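Local coordinates for protein TP_0956 (Treponema pallidum subsp. pallidum, PDB 3U64), which probably serves as the tetratricopeptide-repeat lipoprotein component of a TRAP transporter, a role likely to rest on protein-protein interactions, at residues V72-L75 / Y76-A80; V201-V204 / L205-Y209. One frame throughout, in Å; residues are numbered along the deposited sequence.

Interaction 1: residues V72-L75 / Y76-A80; sequences VGRL and YIMYA
Met78 and Arg74 meet one helical turn apart because of how each side chain leaves the backbone: CG of Arg74 stands anti to its N (chi1 160°), which carries it forward along the helix, while CG of Met78 lies beside its own N (chi1 -53°) and reaches back. The two chains then run alongside each other in the same direction, with Arg74 CG 3.6 Å from Met78 SD, so that the arginine contributes its aliphatic part to this contact. The backbone joins the same pair, Met78 N donating to Arg74 O at 2.9 Å.

On another side of the helix Val72 lies beside Tyr76, again pointing the same way. Its CG2 approaches the ring at the edge and in the ring plane, 3.9 Å from Tyr76 CE1, which excludes packing of this methyl over a face. The phenol end is held from elsewhere: Tyr76 OH is hydrogen-bonded to Glu56 OE1 and weakly to Arg112 NH1. Ile77 folds back over the preceding turn, its CG1 3.4 Å from Gly73 O, the carbonyl that also accepts from Ile77 N at 3.2 Å. Together with Tyr76 N to Val72 O and Tyr79 N to Leu75 O, these i to i+4 bonds define regular alpha-helix.

The helix, 66-89, belongs to an all-helical, TPR-related fold and has several neighbours. Leu75 and Tyr79 touch Leu52 of helix 41-61, Val72 and Ala80 meet helix 96-124, and Arg74, Ile77 and Met78 gather on Trp157 of helix 152-166; Tyr76 and Tyr79 also pack on Leu43 of a second subunit.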
loop_
_atom_site.group_PDB
_atom_site.type_symbol
_atom_site.label_atom_id
_atom_site.label_comp_id
_atom_site.label_asym_id
_atom_site.label_seq_id
_atom_site.Cartn_x
_atom_site.Cartn_y
_atom_site.Cartn_z
ATOM N N VAL A 72 7.505 -6.334 -17.001
ATOM C CA VAL A 72 7.285 -5.066 -16.330
ATOM C C VAL A 72 6.379 -4.161 -17.173
ATOM O O VAL A 72 5.510 -3.482 -16.630
ATOM C CB VAL A 72 8.599 -4.368 -15.927
ATOM C CG1 VAL A 72 9.385 -3.932 -17.161
ATOM C CG2 VAL A 72 8.312 -3.172 -15.002
ATOM N N GLY A 73 6.549 -4.187 -18.493
ATOM C CA GLY A 73 5.671 -3.434 -19.388
ATOM C C GLY A 73 4.207 -3.822 -19.233
ATOM O O GLY A 73 3.347 -2.967 -19.064
ATOM N N ARG A 74 3.930 -5.124 -19.287
ATOM C CA ARG A 74 2.574 -5.643 -19.165
ATOM C C ARG A 74 1.969 -5.226 -17.824
ATOM O O ARG A 74 0.805 -4.828 -17.742
ATOM C CB ARG A 74 2.580 -7.187 -19.318
ATOM C CG ARG A 74 1.348 -7.908 -18.761
ATOM C CD ARG A 74 1.428 -9.429 -18.952
ATOM N NE ARG A 74 2.746 -9.958 -18.607
ATOM C CZ ARG A 74 3.376 -10.920 -19.283
ATOM N NH1 ARG A 74 2.811 -11.468 -20.354
ATOM N NH2 ARG A 74 4.577 -11.334 -18.891
ATOM N N LEU A 75 2.780 -5.320 -16.777
ATOM C CA LEU A 75 2.347 -4.998 -15.427
ATOM C C LEU A 75 1.878 -3.547 -15.287
ATOM O O LEU A 75 0.822 -3.282 -14.691
ATOM C CB LEU A 75 3.498 -5.253 -14.468
ATOM C CG LEU A 75 3.136 -5.989 -13.199
ATOM C CD1 LEU A 75 2.097 -7.059 -13.482
ATOM C CD2 LEU A 75 4.401 -6.583 -12.614
ATOM N N TYR A 76 2.675 -2.612 -15.802
ATOM C CA TYR A 76 2.292 -1.202 -15.790
ATOM C C TYR A 76 0.989 -0.975 -16.541
ATOM O O TYR A 76 0.118 -0.242 -16.064
ATOM C CB TYR A 76 3.406 -0.307 -16.339
ATOM C CG TYR A 76 4.309 0.180 -15.229
ATOM C CD1 TYR A 76 5.537 -0.429 -14.986
ATOM C CD2 TYR A 76 3.899 1.201 -14.377
ATOM C CE1 TYR A 76 6.352 -0.010 -13.950
ATOM C CE2 TYR A 76 4.702 1.630 -13.326
ATOM C CZ TYR A 76 5.933 1.017 -13.120
ATOM O OH TYR A 76 6.743 1.416 -12.082
ATOM N N ILE A 77 0.843 -1.619 -17.698
ATOM C CA ILE A 77 -0.366 -1.435 -18.513
ATOM C C ILE A 77 -1.630 -1.987 -17.824
ATOM O O ILE A 77 -2.688 -1.342 -17.829
ATOM C CB ILE A 77 -0.209 -2.044 -19.929
ATOM C CG1 ILE A 77 0.848 -1.261 -20.709
ATOM C CG2 ILE A 77 -1.543 -2.007 -20.685
ATOM C CD1 ILE A 77 1.384 -1.984 -21.903
ATOM N N MET A 78 -1.510 -3.160 -17.203
ATOM C CA MET A 78 -2.639 -3.764 -16.486
ATOM C C MET A 78 -2.976 -2.976 -15.235
ATOM O O MET A 78 -4.147 -2.727 -14.943
ATOM C CB MET A 78 -2.323 -5.206 -16.117
ATOM C CG MET A 78 -1.888 -6.018 -17.326
ATOM S SD MET A 78 -1.708 -7.775 -16.945
ATOM C CE MET A 78 -3.439 -8.264 -16.939
ATOM N N TYR A 79 -1.949 -2.595 -14.486
ATOM C CA TYR A 79 -2.177 -1.717 -13.360
ATOM C C TYR A 79 -2.842 -0.416 -13.816
ATOM O O TYR A 79 -3.826 0.025 -13.225
ATOM C CB TYR A 79 -0.874 -1.395 -12.649
ATOM C CG TYR A 79 -1.083 -0.553 -11.432
ATOM C CD1 TYR A 79 -1.476 -1.131 -10.234
ATOM C CD2 TYR A 79 -0.895 0.829 -11.475
ATOM C CE1 TYR A 79 -1.675 -0.370 -9.103
ATOM C CE2 TYR A 79 -1.084 1.606 -10.349
ATOM C CZ TYR A 79 -1.479 0.999 -9.160
ATOM O OH TYR A 79 -1.685 1.760 -8.029
ATOM N N ALA A 80 -2.306 0.209 -14.859
ATOM C CA ALA A 80 -2.864 1.492 -15.282
ATOM C C ALA A 80 -4.356 1.357 -15.557
ATOM O O ALA A 80 -5.147 2.221 -15.197
ATOM C CB ALA A 80 -2.150 2.017 -16.506
#

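Interaction 2: residues V201-V204 / L205-Y209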
loop_
_atom_site.group_PDB
_atom_site.type_symbol
_atom_site.label_atom_id
_atom_site.label_comp_id
_atom_site.label_asym_id
_atom_site.label_seq_id
_atom_site.Cartn_x
_atom_site.Cartn_y
_atom_site.Cartn_z
ATOM N N VAL A 201 -5.722 -9.979 -29.274
ATOM C CA VAL A 201 -5.330 -8.910 -30.191
ATOM C C VAL A 201 -6.553 -8.330 -30.922
ATOM O O VAL A 201 -6.679 -7.118 -31.065
ATOM C CB VAL A 201 -4.294 -9.372 -31.233
ATOM C CG1 VAL A 201 -3.688 -8.155 -31.949
ATOM C CG2 VAL A 201 -3.215 -10.207 -30.574
ATOM N N TRP A 202 -7.444 -9.210 -31.374
ATOM C CA TRP A 202 -8.635 -8.799 -32.097
ATOM C C TRP A 202 -9.519 -7.946 -31.234
ATOM O O TRP A 202 -10.236 -7.075 -31.735
ATOM C CB TRP A 202 -9.431 -10.017 -32.553
ATOM C CG TRP A 202 -8.649 -10.882 -33.454
ATOM C CD1 TRP A 202 -8.128 -12.103 -33.164
ATOM C CD2 TRP A 202 -8.262 -10.582 -34.796
ATOM N NE1 TRP A 202 -7.450 -12.594 -34.248
ATOM C CE2 TRP A 202 -7.523 -11.685 -35.271
ATOM C CE3 TRP A 202 -8.494 -9.504 -35.656
ATOM C CZ2 TRP A 202 -7.005 -11.742 -36.571
ATOM C CZ3 TRP A 202 -7.973 -9.559 -36.948
ATOM C CH2 TRP A 202 -7.236 -10.672 -37.388
ATOM N N ASN A 203 -9.485 -8.227 -29.936
ATOM C CA ASN A 203 -10.250 -7.458 -28.970
ATOM C C ASN A 203 -9.778 -5.996 -28.919
ATOM O O ASN A 203 -10.579 -5.065 -29.032
ATOM C CB ASN A 203 -10.189 -8.128 -27.587
ATOM C CG ASN A 203 -11.047 -7.417 -26.558
ATOM O OD1 ASN A 203 -10.557 -6.948 -25.527
ATOM N ND2 ASN A 203 -12.330 -7.304 -26.850
ATOM N N VAL A 204 -8.474 -5.790 -28.762
ATOM C CA VAL A 204 -7.939 -4.431 -28.748
ATOM C C VAL A 204 -8.177 -3.734 -30.094
ATOM O O VAL A 204 -8.502 -2.556 -30.128
ATOM C CB VAL A 204 -6.454 -4.400 -28.367
ATOM C CG1 VAL A 204 -5.928 -2.985 -28.426
ATOM C CG2 VAL A 204 -6.261 -4.980 -26.976
ATOM N N LEU A 205 -8.058 -4.468 -31.199
ATOM C CA LEU A 205 -8.276 -3.868 -32.519
ATOM C C LEU A 205 -9.735 -3.455 -32.708
ATOM O O LEU A 205 -10.029 -2.404 -33.303
ATOM C CB LEU A 205 -7.819 -4.800 -33.656
ATOM C CG LEU A 205 -6.304 -4.891 -33.816
ATOM C CD1 LEU A 205 -5.892 -5.963 -34.832
ATOM C CD2 LEU A 205 -5.767 -3.517 -34.203
ATOM N N THR A 206 -10.650 -4.284 -32.221
ATOM C CA THR A 206 -12.077 -3.960 -32.335
ATOM C C THR A 206 -12.314 -2.616 -31.664
ATOM O O THR A 206 -12.898 -1.710 -32.247
ATOM C CB THR A 206 -12.965 -5.016 -31.666
ATOM O OG1 THR A 206 -12.718 -6.291 -32.274
ATOM C CG2 THR A 206 -14.463 -4.655 -31.839
ATOM N N LYS A 207 -11.811 -2.488 -30.444
ATOM C CA LYS A 207 -11.972 -1.264 -29.685
ATOM C C LYS A 207 -11.317 -0.081 -30.381
ATOM O O LYS A 207 -11.911 0.984 -30.466
ATOM C CB LYS A 207 -11.464 -1.440 -28.259
ATOM C CG LYS A 207 -12.291 -2.451 -27.489
ATOM C CD LYS A 207 -12.029 -2.436 -25.973
ATOM C CE LYS A 207 -10.762 -3.176 -25.625
ATOM N NZ LYS A 207 -10.556 -3.208 -24.143
ATOM N N PHE A 208 -10.116 -0.268 -30.921
ATOM C CA PHE A 208 -9.477 0.837 -31.610
ATOM C C PHE A 208 -10.299 1.290 -32.812
ATOM O O PHE A 208 -10.615 2.477 -32.941
ATOM C CB PHE A 208 -8.044 0.508 -32.068
ATOM C CG PHE A 208 -7.461 1.555 -33.012
ATOM C CD1 PHE A 208 -6.840 2.713 -32.513
ATOM C CD2 PHE A 208 -7.575 1.402 -34.390
ATOM C CE1 PHE A 208 -6.324 3.698 -33.384
ATOM C CE2 PHE A 208 -7.057 2.370 -35.268
ATOM C CZ PHE A 208 -6.433 3.520 -34.763
ATOM N N TYR A 209 -10.641 0.353 -33.697
ATOM C CA TYR A 209 -11.325 0.710 -34.951
ATOM C C TYR A 209 -12.647 1.373 -34.683
ATOM O O TYR A 209 -13.011 2.304 -35.377
ATOM C CB TYR A 209 -11.546 -0.512 -35.837
ATOM C CG TYR A 209 -10.270 -1.031 -36.418
ATOM C CD1 TYR A 209 -9.311 -0.155 -36.914
ATOM C CD2 TYR A 209 -10.003 -2.390 -36.444
ATOM C CE1 TYR A 209 -8.121 -0.623 -37.435
ATOM C CE2 TYR A 209 -8.821 -2.870 -36.959
ATOM C CZ TYR A 209 -7.882 -1.986 -37.447
ATOM O OH TYR A 209 -6.706 -2.481 -37.954
#
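Asn203 and Lys207 cross at a slant one turn apart, the amide meeting the lysine through its carbonyl oxygen: Asn203 OD1 is 3.8 Å from Lys207 CE and 4.0 Å from Lys207 NZ. The latter separation is too long to support a direct hydrogen bond. The lysine chain bends at chi3 (-79°), which brings CE, more than NZ, up to the asparagine oxygen. Each polar end has another partner, Asn203 ND2 bonding to Thr244 OG1 and Lys207 NZ making a long, weak ion pair with a sulfate that probably came from the crystallisation liquor.

Thr206 is directed differently. With OG1 beside its own backbone N (chi1 -59°), the hydroxyl turns back to donate to Trp202 O at 2.7 Å, while Thr206 N donates to the same oxygen at 2.9 Å. The two donors arrive from opposite faces of the carbonyl plane, so one residue grips this acceptor twice. Such a side-chain bond to the i-4 carbonyl satisfies a threonine hydroxyl inside a helix, here helix 196-211 of an all-alpha protein whose family belongs to the TPR clan; the i to i+4 backbone bonds continue through it, Phe208 N reaching Val204 O at 2.9 Å.

Leu205 reaches back between Val201 and Trp202 through one methyl. Its CD1 lies 4.2 Å from Val201 CG1 and 4.5 Å from Trp202 CE3, approaching the indole obliquely. The indole itself stacks with His229 and bonds through NE1 to Pro194 O. Val201, Trp202 and Leu205 share Cys190 of helix 176-192 as a neighbour; Val201 also meets Tyr156 of helix 152-166, on which Val204 packs together with Thr160.

From the N terminus the chain passes first through interaction 1 on helix 66-89, and that contact is complete before interaction 2 begins on helix 196-211. Each joins adjoining segments of one helix, so neither closes a loop, and the two are in series without nesting or crossing. Their centres are 18 Å apart and their nearest atoms about 8 Å, so they do not touch. Helix 152-166 relates them: Trp157 meets residues of 72-80, while Tyr156, Thr160 and Val163 meet residues of 201-209. Interaction 1 otherwise faces helices 41-61 and 96-124 and a second subunit; interaction 2 faces helices 176-192, 220-233 and 240-250.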